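DNA repair protein XRCC1 (Homo sapiens, PDB 3LQC) serves as a scaffold in DNA single-strand break repair, assembling repair protein complexes and binding poly-ADP-ribose chains, including those on PARP1, whose activity it limits. Local coordinates at residues V68-G73 with V128-S133. Residues are numbered along the deposited sequence; the frame is centred on the assembly and turned at random.
Sequences VEVLVG and VKIVCS. With CO3 (carbonate ion), chain D.
CD1 of L71 reaches across to CG2 of V131, 3.6 Å away, the two side chains crossing obliquely on the face of the sheet that they share with E69 and K129. E69 instead lies alongside V131, pointing the same way, its extended chain bringing OE2 within 4.0 Å of V131 CG2; OE2 is hydrogen-bonded to the backbone of a chain of another protein, against which L71 and V131 also pack. The chain of K129 bends at its third torsion (chi3 -66°), which turns CE, and its end leaves strand 68-73; NZ donates to O2 of a carbonate, probably from the crystallisation liquor, at 2.7 Å, an ion that S44 and R7 also hold. An alanine in place of K129 would probably leave the carbonate without this ammonium partner and Y84 without its cation-pi contact. On the other face, V68 CG1 lies beside I130 CG2 at 3.9 Å, and V70 meets I130 through CG2 and V128 through CG1; from strand 143-150, L144 packs on V68 and I130, and F149 on V128. Between the faces, paired backbone bonds join E69 to V131 and L71 to K129, as in V131 N to E69 O (2.8 Å). These central antiparallel strands of the XRCC1 N-terminal domain thus divide their chemistry: one face is apolar and buried between sheets, while the other combines apolar packing with polar groups turned to another protein and a bound anion.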
loop_
_atom_site.group_PDB
_atom_site.type_symbol
_atom_site.label_atom_id
_atom_site.label_comp_id
_atom_site.label_asym_id
_atom_site.label_seq_id
_atom_site.Cartn_x
_atom_site.Cartn_y
_atom_site.Cartn_z
ATOM N N VAL A 68 7.675 7.057 -9.755
ATOM C CA VAL A 68 8.921 6.987 -10.506
ATOM C C VAL A 68 9.661 5.715 -10.127
ATOM O O VAL A 68 9.694 5.335 -8.957
ATOM C CB VAL A 68 9.832 8.194 -10.244
ATOM C CG1 VAL A 68 11.048 8.126 -11.139
ATOM C CG2 VAL A 68 9.088 9.491 -10.473
ATOM N N GLU A 69 10.239 5.050 -11.124
ATOM C CA GLU A 69 11.004 3.832 -10.895
ATOM C C GLU A 69 12.326 3.922 -11.650
ATOM O O GLU A 69 12.376 4.468 -12.750
ATOM C CB GLU A 69 10.209 2.622 -11.384
ATOM C CG GLU A 69 10.884 1.275 -11.195
ATOM C CD GLU A 69 10.174 0.183 -11.964
ATOM O OE1 GLU A 69 10.296 -1.002 -11.585
ATOM O OE2 GLU A 69 9.473 0.520 -12.941
ATOM N N VAL A 70 13.396 3.397 -11.063
ATOM C CA VAL A 70 14.673 3.369 -11.760
ATOM C C VAL A 70 15.156 1.943 -11.896
ATOM O O VAL A 70 15.300 1.234 -10.905
ATOM C CB VAL A 70 15.752 4.238 -11.071
ATOM C CG1 VAL A 70 17.083 4.132 -11.820
ATOM C CG2 VAL A 70 15.305 5.687 -11.012
ATOM N N LEU A 71 15.385 1.522 -13.132
ATOM C CA LEU A 71 15.915 0.196 -13.401
ATOM C C LEU A 71 17.265 0.316 -14.100
ATOM O O LEU A 71 17.579 1.346 -14.711
ATOM C CB LEU A 71 14.934 -0.629 -14.239
ATOM C CG LEU A 71 13.481 -0.644 -13.755
ATOM C CD1 LEU A 71 12.681 0.466 -14.428
ATOM C CD2 LEU A 71 12.820 -2.007 -13.994
ATOM N N VAL A 72 18.065 -0.733 -14.008
ATOM C CA VAL A 72 19.399 -0.714 -14.595
ATOM C C VAL A 72 19.594 -1.951 -15.432
ATOM O O VAL A 72 18.945 -2.968 -15.211
ATOM C CB VAL A 72 20.488 -0.665 -13.523
ATOM C CG1 VAL A 72 20.658 0.758 -13.026
ATOM C CG2 VAL A 72 20.138 -1.612 -12.379
ATOM N N GLY A 73 20.484 -1.862 -16.408
ATOM C CA GLY A 73 20.726 -2.982 -17.293
ATOM C C GLY A 73 22.164 -3.003 -17.770
ATOM O O GLY A 73 22.892 -2.017 -17.652
ATOM N N VAL A 128 20.434 2.858 -17.847
ATOM C CA VAL A 128 19.600 3.384 -16.783
ATOM C C VAL A 128 18.225 3.771 -17.343
ATOM O O VAL A 128 18.103 4.649 -18.199
ATOM C CB VAL A 128 20.246 4.597 -16.089
ATOM C CG1 VAL A 128 19.520 4.899 -14.792
ATOM C CG2 VAL A 128 21.725 4.333 -15.805
ATOM N N LYS A 129 17.189 3.104 -16.853
ATOM C CA LYS A 129 15.834 3.371 -17.294
ATOM C C LYS A 129 15.056 4.032 -16.168
ATOM O O LYS A 129 14.912 3.463 -15.078
ATOM C CB LYS A 129 15.152 2.068 -17.728
ATOM C CG LYS A 129 13.702 2.229 -18.124
ATOM C CD LYS A 129 13.094 0.905 -18.552
ATOM C CE LYS A 129 13.736 0.386 -19.820
ATOM N NZ LYS A 129 12.908 -0.677 -20.447
ATOM N N ILE A 130 14.568 5.239 -16.427
ATOM C CA ILE A 130 13.743 5.953 -15.456
ATOM C C ILE A 130 12.290 5.955 -15.939
ATOM O O ILE A 130 11.990 6.480 -17.010
ATOM C CB ILE A 130 14.230 7.397 -15.248
ATOM C CG1 ILE A 130 15.665 7.412 -14.717
ATOM C CG2 ILE A 130 13.321 8.131 -14.298
ATOM C CD1 ILE A 130 16.725 7.378 -15.798
ATOM N N VAL A 131 11.394 5.356 -15.161
ATOM C CA VAL A 131 9.998 5.244 -15.571
ATOM C C VAL A 131 9.101 6.167 -14.764
ATOM O O VAL A 131 9.064 6.093 -13.543
ATOM C CB VAL A 131 9.483 3.796 -15.453
ATOM C CG1 VAL A 131 8.114 3.664 -16.119
ATOM C CG2 VAL A 131 10.471 2.832 -16.083
ATOM N N CYS A 132 8.380 7.040 -15.458
ATOM C CA CYS A 132 7.457 7.963 -14.811
ATOM C C CYS A 132 6.022 7.552 -15.097
ATOM O O CYS A 132 5.610 7.437 -16.249
ATOM C CB CYS A 132 7.697 9.388 -15.306
ATOM S SG CYS A 132 9.325 10.057 -14.940
ATOM N N SER A 133 5.252 7.319 -14.049
ATOM C CA SER A 133 3.867 6.909 -14.228
ATOM C C SER A 133 2.929 7.965 -13.688
ATOM O O SER A 133 3.126 8.479 -12.585
ATOM C CB SER A 133 3.605 5.576 -13.541
ATOM O OG SER A 133 4.246 4.524 -14.229
HETATM C C CO3 D . 9.849 0.590 -20.809
HETATM O O1 CO3 D . 10.622 1.611 -21.035
HETATM O O2 CO3 D . 10.287 -0.611 -21.059
#